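Long-range contacts in exocyst complex component EXO70 (Saccharomyces cerevisiae, PDB 2PFV), which helps tether secretory vesicles to sites of exocytosis as part of the exocyst complex and takes part in assembling that complex: residues L378-E383 and K449-Y454; K407-I412 and V456-D461. All coordinates share one frame; numbering follows the deposited sequence.

Contact 1: residues L378-E383 and K449-Y454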
ATOM      1  N   LEU A 378       8.943   6.883 -19.075  1.00 31.37           N
ATOM      2  CA  LEU A 378      10.223   7.547 -18.909  1.00 31.00           C
ATOM      3  C   LEU A 378      10.964   7.599 -20.246  1.00 31.17           C
ATOM      4  O   LEU A 378      11.475   8.644 -20.646  1.00 33.13           O
ATOM      5  CB  LEU A 378      11.070   6.801 -17.883  1.00 30.25           C
ATOM      6  CG  LEU A 378      12.557   7.175 -17.851  1.00 32.88           C
ATOM      7  CD1 LEU A 378      12.725   8.625 -17.444  1.00 33.10           C
ATOM      8  CD2 LEU A 378      13.282   6.257 -16.889  1.00 32.62           C
ATOM      9  N   ALA A 379      11.009   6.466 -20.936  1.00 30.35           N
ATOM     10  CA  ALA A 379      11.694   6.376 -22.215  1.00 31.31           C
ATOM     11  C   ALA A 379      11.086   7.304 -23.258  1.00 31.63           C
ATOM     12  O   ALA A 379      11.772   8.150 -23.833  1.00 30.98           O
ATOM     13  CB  ALA A 379      11.662   4.939 -22.726  1.00 30.90           C
ATOM     14  N   VAL A 380       9.790   7.141 -23.497  1.00 32.43           N
ATOM     15  CA  VAL A 380       9.108   7.944 -24.493  1.00 33.69           C
ATOM     16  C   VAL A 380       9.138   9.441 -24.203  1.00 33.60           C
ATOM     17  O   VAL A 380       9.246  10.239 -25.124  1.00 34.22           O
ATOM     18  CB  VAL A 380       7.657   7.470 -24.662  1.00 36.05           C
ATOM     19  CG1 VAL A 380       6.964   8.270 -25.756  1.00 38.53           C
ATOM     20  CG2 VAL A 380       7.648   5.988 -25.017  1.00 38.55           C
ATOM     21  N   ASN A 381       9.052   9.831 -22.934  1.00 34.15           N
ATOM     22  CA  ASN A 381       9.074  11.253 -22.605  1.00 34.56           C
ATOM     23  C   ASN A 381      10.462  11.852 -22.725  1.00 34.20           C
ATOM     24  O   ASN A 381      10.612  13.026 -23.047  1.00 31.91           O
ATOM     25  CB  ASN A 381       8.506  11.497 -21.210  1.00 35.76           C
ATOM     26  CG  ASN A 381       6.988  11.532 -21.209  1.00 39.04           C
ATOM     27  OD1 ASN A 381       6.322  10.506 -21.023  1.00 40.39           O
ATOM     28  ND2 ASN A 381       6.430  12.715 -21.449  1.00 41.13           N
ATOM     29  N   LEU A 382      11.476  11.033 -22.461  1.00 34.41           N
ATOM     30  CA  LEU A 382      12.855  11.470 -22.580  1.00 32.13           C
ATOM     31  C   LEU A 382      13.100  11.633 -24.085  1.00 30.29           C
ATOM     32  O   LEU A 382      13.757  12.568 -24.522  1.00 29.09           O
ATOM     33  CB  LEU A 382      13.775  10.403 -21.981  1.00 33.26           C
ATOM     34  CG  LEU A 382      14.865  10.764 -20.969  1.00 34.67           C
ATOM     35  CD1 LEU A 382      14.397  11.831 -19.979  1.00 32.26           C
ATOM     36  CD2 LEU A 382      15.271   9.487 -20.243  1.00 31.32           C
ATOM     37  N   GLU A 383      12.539  10.724 -24.879  1.00 31.91           N
ATOM     38  CA  GLU A 383      12.680  10.781 -26.337  1.00 31.75           C
ATOM     39  C   GLU A 383      11.988  12.044 -26.894  1.00 32.61           C
ATOM     40  O   GLU A 383      12.529  12.743 -27.759  1.00 31.95           O
ATOM     41  CB  GLU A 383      12.050   9.543 -26.986  1.00 30.50           C
ATOM     42  CG  GLU A 383      12.439   9.377 -28.453  1.00 33.32           C
ATOM     43  CD  GLU A 383      11.450   8.551 -29.257  1.00 34.51           C
ATOM     44  OE1 GLU A 383      10.901   7.557 -28.723  1.00 35.25           O
ATOM     45  OE2 GLU A 383      11.233   8.897 -30.441  1.00 35.33           O
ATOM     46  N   LYS A 449      14.844  -2.889 -27.820  1.00 36.24           N
ATOM     47  CA  LYS A 449      14.920  -3.189 -29.246  1.00 37.79           C
ATOM     48  C   LYS A 449      14.537  -1.979 -30.082  1.00 36.11           C
ATOM     49  O   LYS A 449      15.158  -1.695 -31.101  1.00 35.78           O
ATOM     50  CB  LYS A 449      14.001  -4.359 -29.608  1.00 39.79           C
ATOM     51  CG  LYS A 449      14.062  -4.728 -31.092  1.00 43.47           C
ATOM     52  CD  LYS A 449      13.174  -5.924 -31.419  1.00 46.34           C
ATOM     53  CE  LYS A 449      11.699  -5.573 -31.276  1.00 47.70           C
ATOM     54  NZ  LYS A 449      10.818  -6.767 -31.436  1.00 51.35           N
ATOM     55  N   ARG A 450      13.498  -1.276 -29.654  1.00 35.17           N
ATOM     56  CA  ARG A 450      13.047  -0.094 -30.371  1.00 35.25           C
ATOM     57  C   ARG A 450      14.182   0.910 -30.531  1.00 35.34           C
ATOM     58  O   ARG A 450      14.370   1.483 -31.605  1.00 35.53           O
ATOM     59  CB  ARG A 450      11.896   0.573 -29.613  1.00 35.63           C
ATOM     60  CG  ARG A 450      11.509   1.935 -30.151  1.00 38.73           C
ATOM     61  CD  ARG A 450      10.685   2.727 -29.126  1.00 42.20           C
ATOM     62  NE  ARG A 450       9.427   2.065 -28.788  1.00 41.55           N
ATOM     63  CZ  ARG A 450       8.624   2.446 -27.800  1.00 43.54           C
ATOM     64  NH1 ARG A 450       8.948   3.490 -27.041  1.00 41.63           N
ATOM     65  NH2 ARG A 450       7.491   1.787 -27.575  1.00 42.06           N
ATOM     66  N   TYR A 451      14.944   1.123 -29.459  1.00 33.89           N
ATOM     67  CA  TYR A 451      16.024   2.095 -29.507  1.00 30.98           C
ATOM     68  C   TYR A 451      17.318   1.577 -30.093  1.00 31.29           C
ATOM     69  O   TYR A 451      18.187   2.359 -30.478  1.00 30.56           O
ATOM     70  CB  TYR A 451      16.214   2.724 -28.128  1.00 30.71           C
ATOM     71  CG  TYR A 451      14.996   3.535 -27.782  1.00 27.32           C
ATOM     72  CD1 TYR A 451      14.067   3.073 -26.850  1.00 28.07           C
ATOM     73  CD2 TYR A 451      14.703   4.710 -28.483  1.00 26.55           C
ATOM     74  CE1 TYR A 451      12.870   3.753 -26.630  1.00 26.98           C
ATOM     75  CE2 TYR A 451      13.512   5.394 -28.271  1.00 26.14           C
ATOM     76  CZ  TYR A 451      12.601   4.910 -27.348  1.00 26.62           C
ATOM     77  OH  TYR A 451      11.410   5.572 -27.156  1.00 31.03           O
ATOM     78  N   ILE A 452      17.466   0.259 -30.161  1.00 30.13           N
ATOM     79  CA  ILE A 452      18.639  -0.271 -30.833  1.00 28.82           C
ATOM     80  C   ILE A 452      18.273  -0.031 -32.303  1.00 27.02           C
ATOM     81  O   ILE A 452      19.096   0.387 -33.110  1.00 28.23           O
ATOM     82  CB  ILE A 452      18.814  -1.774 -30.599  1.00 29.88           C
ATOM     83  CG1 ILE A 452      19.404  -2.012 -29.207  1.00 31.85           C
ATOM     84  CG2 ILE A 452      19.701  -2.369 -31.696  1.00 27.18           C
ATOM     85  CD1 ILE A 452      19.254  -3.454 -28.720  1.00 36.61           C
ATOM     86  N   SER A 453      17.010  -0.286 -32.625  1.00 27.85           N
ATOM     87  CA  SER A 453      16.501  -0.080 -33.975  1.00 30.00           C
ATOM     88  C   SER A 453      16.738   1.368 -34.409  1.00 26.79           C
ATOM     89  O   SER A 453      17.051   1.621 -35.561  1.00 29.50           O
ATOM     90  CB  SER A 453      15.008  -0.416 -34.040  1.00 31.42           C
ATOM     91  OG  SER A 453      14.580  -0.492 -35.387  1.00 38.84           O
ATOM     92  N   TYR A 454      16.603   2.313 -33.485  1.00 26.92           N
ATOM     93  CA  TYR A 454      16.862   3.715 -33.801  1.00 27.44           C
ATOM     94  C   TYR A 454      18.328   3.870 -34.214  1.00 28.68           C
ATOM     95  O   TYR A 454      18.637   4.489 -35.225  1.00 27.22           O
ATOM     96  CB  TYR A 454      16.611   4.606 -32.579  1.00 29.44           C
ATOM     97  CG  TYR A 454      15.217   5.182 -32.462  1.00 30.44           C
ATOM     98  CD1 TYR A 454      14.095   4.360 -32.539  1.00 32.41           C
ATOM     99  CD2 TYR A 454      15.020   6.552 -32.243  1.00 32.79           C
ATOM    100  CE1 TYR A 454      12.812   4.874 -32.403  1.00 33.15           C
ATOM    101  CE2 TYR A 454      13.726   7.084 -32.105  1.00 31.89           C
ATOM    102  CZ  TYR A 454      12.628   6.231 -32.189  1.00 32.35           C
ATOM    103  OH  TYR A 454      11.339   6.714 -32.078  1.00 34.88           O
TER

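Contact 2: residues K407-I412 and V456-D461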
ATOM      1  N   LYS A 407      15.637  13.154 -37.966  1.00 35.18           N
ATOM      2  CA  LYS A 407      16.980  13.074 -38.539  1.00 35.26           C
ATOM      3  C   LYS A 407      18.051  12.766 -37.491  1.00 34.78           C
ATOM      4  O   LYS A 407      19.242  12.739 -37.807  1.00 34.51           O
ATOM      5  CB  LYS A 407      17.342  14.400 -39.215  1.00 36.18           C
ATOM      6  CG  LYS A 407      16.285  14.956 -40.161  1.00 40.46           C
ATOM      7  CD  LYS A 407      16.104  14.088 -41.396  1.00 42.38           C
ATOM      8  CE  LYS A 407      15.116  14.729 -42.370  1.00 47.72           C
ATOM      9  NZ  LYS A 407      14.751  13.817 -43.497  1.00 46.52           N
ATOM     10  N   HIS A 408      17.629  12.529 -36.253  1.00 33.13           N
ATOM     11  CA  HIS A 408      18.576  12.263 -35.176  1.00 32.66           C
ATOM     12  C   HIS A 408      18.321  10.942 -34.457  1.00 32.19           C
ATOM     13  O   HIS A 408      18.619  10.805 -33.270  1.00 32.70           O
ATOM     14  CB  HIS A 408      18.516  13.421 -34.179  1.00 32.59           C
ATOM     15  CG  HIS A 408      18.683  14.764 -34.821  1.00 33.63           C
ATOM     16  ND1 HIS A 408      19.918  15.310 -35.096  1.00 34.97           N
ATOM     17  CD2 HIS A 408      17.769  15.629 -35.325  1.00 33.74           C
ATOM     18  CE1 HIS A 408      19.759  16.449 -35.744  1.00 35.00           C
ATOM     19  NE2 HIS A 408      18.464  16.665 -35.896  1.00 34.56           N
ATOM     20  N   LYS A 409      17.794   9.959 -35.176  1.00 31.01           N
ATOM     21  CA  LYS A 409      17.493   8.675 -34.551  1.00 30.45           C
ATOM     22  C   LYS A 409      18.694   8.005 -33.890  1.00 29.25           C
ATOM     23  O   LYS A 409      18.574   7.443 -32.804  1.00 27.94           O
ATOM     24  CB  LYS A 409      16.827   7.733 -35.569  1.00 29.36           C
ATOM     25  CG  LYS A 409      15.491   8.304 -36.062  1.00 31.81           C
ATOM     26  CD  LYS A 409      14.588   7.301 -36.755  1.00 32.19           C
ATOM     27  CE  LYS A 409      15.114   6.897 -38.103  1.00 29.63           C
ATOM     28  NZ  LYS A 409      15.551   8.083 -38.870  1.00 33.66           N
ATOM     29  N   GLN A 410      19.857   8.084 -34.518  1.00 29.67           N
ATOM     30  CA  GLN A 410      21.036   7.451 -33.945  1.00 31.21           C
ATOM     31  C   GLN A 410      21.394   8.010 -32.558  1.00 30.72           C
ATOM     32  O   GLN A 410      21.548   7.243 -31.599  1.00 27.46           O
ATOM     33  CB  GLN A 410      22.230   7.591 -34.898  1.00 31.56           C
ATOM     34  CG  GLN A 410      23.497   6.911 -34.381  1.00 33.53           C
ATOM     35  CD  GLN A 410      24.634   6.928 -35.391  1.00 35.20           C
ATOM     36  OE1 GLN A 410      25.077   7.992 -35.834  1.00 39.84           O
ATOM     37  NE2 GLN A 410      25.115   5.750 -35.756  1.00 33.80           N
ATOM     38  N   ARG A 411      21.520   9.334 -32.455  1.00 28.66           N
ATOM     39  CA  ARG A 411      21.865   9.973 -31.185  1.00 28.86           C
ATOM     40  C   ARG A 411      20.781   9.773 -30.144  1.00 28.25           C
ATOM     41  O   ARG A 411      21.060   9.483 -28.981  1.00 27.09           O
ATOM     42  CB  ARG A 411      22.115  11.478 -31.365  1.00 30.42           C
ATOM     43  CG  ARG A 411      22.279  12.195 -30.034  1.00 32.72           C
ATOM     44  CD  ARG A 411      22.641  13.672 -30.142  1.00 32.08           C
ATOM     45  NE  ARG A 411      22.830  14.224 -28.802  1.00 35.05           N
ATOM     46  CZ  ARG A 411      23.015  15.513 -28.523  1.00 38.18           C
ATOM     47  NH1 ARG A 411      23.035  16.412 -29.497  1.00 36.16           N
ATOM     48  NH2 ARG A 411      23.189  15.901 -27.263  1.00 37.23           N
ATOM     49  N   ILE A 412      19.536   9.926 -30.564  1.00 27.19           N
ATOM     50  CA  ILE A 412      18.427   9.754 -29.653  1.00 25.49           C
ATOM     51  C   ILE A 412      18.368   8.309 -29.161  1.00 25.70           C
ATOM     52  O   ILE A 412      18.191   8.061 -27.968  1.00 24.24           O
ATOM     53  CB  ILE A 412      17.106  10.145 -30.347  1.00 26.59           C
ATOM     54  CG1 ILE A 412      17.111  11.652 -30.627  1.00 28.97           C
ATOM     55  CG2 ILE A 412      15.920   9.759 -29.478  1.00 26.35           C
ATOM     56  CD1 ILE A 412      15.982  12.124 -31.551  1.00 32.10           C
ATOM     57  N   VAL A 456      20.317   1.743 -35.442  1.00 33.68           N
ATOM     58  CA  VAL A 456      20.637   1.059 -36.695  1.00 36.96           C
ATOM     59  C   VAL A 456      19.895   1.595 -37.939  1.00 35.27           C
ATOM     60  O   VAL A 456      20.273   1.276 -39.070  1.00 33.70           O
ATOM     61  CB  VAL A 456      20.383  -0.477 -36.548  1.00 38.98           C
ATOM     62  CG1 VAL A 456      18.948  -0.737 -36.182  1.00 41.73           C
ATOM     63  CG2 VAL A 456      20.720  -1.200 -37.833  1.00 43.60           C
ATOM     64  N   SER A 457      18.869   2.424 -37.738  1.00 35.73           N
ATOM     65  CA  SER A 457      18.069   2.962 -38.856  1.00 35.69           C
ATOM     66  C   SER A 457      18.849   3.627 -39.995  1.00 32.08           C
ATOM     67  O   SER A 457      18.596   3.342 -41.173  1.00 31.40           O
ATOM     68  CB  SER A 457      17.025   3.956 -38.340  1.00 37.88           C
ATOM     69  OG  SER A 457      17.645   5.167 -37.938  1.00 41.27           O
ATOM     70  N   ASP A 458      19.776   4.517 -39.656  1.00 30.44           N
ATOM     71  CA  ASP A 458      20.577   5.201 -40.674  1.00 31.42           C
ATOM     72  C   ASP A 458      21.345   4.190 -41.527  1.00 30.44           C
ATOM     73  O   ASP A 458      21.570   4.401 -42.720  1.00 30.18           O
ATOM     74  CB  ASP A 458      21.560   6.188 -40.027  1.00 34.86           C
ATOM     75  CG  ASP A 458      20.858   7.332 -39.307  1.00 39.08           C
ATOM     76  OD1 ASP A 458      19.639   7.515 -39.516  1.00 42.43           O
ATOM     77  OD2 ASP A 458      21.524   8.062 -38.536  1.00 42.55           O
ATOM     78  N   TRP A 459      21.748   3.083 -40.920  1.00 28.52           N
ATOM     79  CA  TRP A 459      22.459   2.070 -41.680  1.00 29.31           C
ATOM     80  C   TRP A 459      21.512   1.451 -42.717  1.00 27.45           C
ATOM     81  O   TRP A 459      21.905   1.233 -43.866  1.00 26.58           O
ATOM     82  CB  TRP A 459      23.026   0.986 -40.746  1.00 27.20           C
ATOM     83  CG  TRP A 459      24.146   1.490 -39.885  1.00 28.59           C
ATOM     84  CD1 TRP A 459      24.050   1.982 -38.618  1.00 27.52           C
ATOM     85  CD2 TRP A 459      25.530   1.596 -40.253  1.00 28.25           C
ATOM     86  NE1 TRP A 459      25.287   2.390 -38.170  1.00 29.57           N
ATOM     87  CE2 TRP A 459      26.214   2.162 -39.156  1.00 29.69           C
ATOM     88  CE3 TRP A 459      26.259   1.263 -41.407  1.00 30.72           C
ATOM     89  CZ2 TRP A 459      27.601   2.405 -39.174  1.00 30.96           C
ATOM     90  CZ3 TRP A 459      27.643   1.505 -41.427  1.00 32.04           C
ATOM     91  CH2 TRP A 459      28.293   2.070 -40.313  1.00 29.02           C
ATOM     92  N   ARG A 460      20.275   1.169 -42.318  1.00 28.08           N
ATOM     93  CA  ARG A 460      19.303   0.596 -43.257  1.00 33.47           C
ATOM     94  C   ARG A 460      19.157   1.512 -44.468  1.00 33.20           C
ATOM     95  O   ARG A 460      19.122   1.042 -45.605  1.00 33.91           O
ATOM     96  CB  ARG A 460      17.925   0.428 -42.620  1.00 35.76           C
ATOM     97  CG  ARG A 460      17.851  -0.511 -41.455  1.00 38.06           C
ATOM     98  CD  ARG A 460      16.389  -0.817 -41.152  1.00 42.38           C
ATOM     99  NE  ARG A 460      16.221  -1.481 -39.864  1.00 46.79           N
ATOM    100  CZ  ARG A 460      16.121  -0.845 -38.701  1.00 48.37           C
ATOM    101  NH1 ARG A 460      16.168   0.480 -38.661  1.00 47.46           N
ATOM    102  NH2 ARG A 460      15.974  -1.536 -37.578  1.00 50.11           N
ATOM    103  N   ASP A 461      19.077   2.818 -44.225  1.00 33.89           N
ATOM    104  CA  ASP A 461      18.945   3.776 -45.323  1.00 35.06           C
ATOM    105  C   ASP A 461      20.141   3.684 -46.256  1.00 36.82           C
ATOM    106  O   ASP A 461      20.001   3.735 -47.482  1.00 36.92           O
ATOM    107  CB  ASP A 461      18.837   5.207 -44.790  1.00 36.81           C
ATOM    108  CG  ASP A 461      17.566   5.442 -44.005  1.00 37.83           C
ATOM    109  OD1 ASP A 461      16.674   4.569 -44.044  1.00 39.38           O
ATOM    110  OD2 ASP A 461      17.453   6.501 -43.352  1.00 39.69           O
TER
HETATM  111  O   HOH W   1      20.683  10.035 -36.893  1.00 36.84           O

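Contact 1: residues L378-E383 and K449-Y454
The Tyr451 ring carries CG of Arg450 over the centre of one face, while the carboxylate of Glu383 comes to its edge, close to the ring plane and turned 78° against it. Tyr451 in turn lays CD2 over the centre of the Tyr454 ring, at whose edge lies OE2 of Glu383. Both phenols are donors: Tyr451 OH to Glu383 OE1 at 2.6 Å, on the anti side, and Tyr454 OH to Glu383 OE2 at 2.7 Å, from well above the carboxylate plane. The Glu383 chain leaves with CG opposite the backbone N (chi1 -167°) and runs on extended, bringing its carboxylate to the tyrosines, which cross most of the gap between helices 363-390 and 439-471. In the elongated helical rod of Exo70 the axes of the two segments come no nearer than 12.5 Å, inclined by 28°. Arg450 bends at chi3 so that NH1, in the guanidinium plane, donates to Tyr451 OH (3.2 Å), probably strengthening that hydroxyl as a donor. Val380 CG2 touches Arg450 NH1 at 3.5 Å, and Ala379 CB packs on Tyr451 CE1 at 4.3 Å. The backbone N of Ala399 adds a hydrogen bond to Glu383 OE1, that of Asn400 one to Tyr454 OH.

Contact 2: residues K407-I412 and V456-D461
The N-terminal turn of helix 409-428, with His408 as its N-cap residue, packs in the helical rod of Exo70 against helix 439-471 through Lys409 and Gln410 on one side and Ser457, Asp458 and Trp459 on the other. Across this interface no direct hydrogen bond forms; a water does the polar work. It accepts from Gln410 N, donates to Lys407 O, and donates to Asp458 OD2 at 2.7 Å, so the carboxylate reaches the first turn through one molecule. The Asp458 carboxylate lies just beyond the N-terminal end of helix 409-428, where the helix dipole probably favours its negative charge. Asp458 OD2 also lies 3.7 Å from Gln410 CB. Lys409 folds over Ser457: bends at chi3 and chi4 curl the chain, bringing CE to 3.1 Å from Ser457 OG and 3.5 Å from Ser457 CB. The ammonium is thereby turned back to its own N-terminal side, where NZ donates to the carbonyl oxygens of Asn406 and Ser403. Lys409 NZ remains 4.2 Å from Asp458 OD1, beyond a salt bridge, although the opposite charges should still attract. Ser457 OG sits between its backbone N and carbonyl carbon (chi1 72°) and is hydrogen-bonded to the carbonyl oxygen of Tyr454, one turn earlier. Helix 482-503 supplies Leu499 against Asp458 and Trp459. Gln410 runs out extended toward that helix, its NE2 bonded to Thr503 OG1 and 4.1 Å from Trp459 NE1, with the amide plane turned 69° from the indole.

Contacts 1 and 2 are both buried and draw on neighbouring turns of helix 439-471, their centres about 12 Å apart. Their other partners, helices 363-390 and 409-428, follow each other in the chain, and the two contacts interlock along it. Contact 1, nearer the centre of the chain, relies on direct phenol-carboxylate bonds spanning mid-helix segments. Contact 2 lies farther out, at a helix start with a partly exposed aspartate, and combines the carbons of Lys409 and Gln410 set against polar side chains with a water bridge. They also meet directly: Ser453 OG lies 2.8 Å from Arg460 NH2, a probable hydrogen bond, and Glu383 CG packs 3.6 Å from Ile412 CG2.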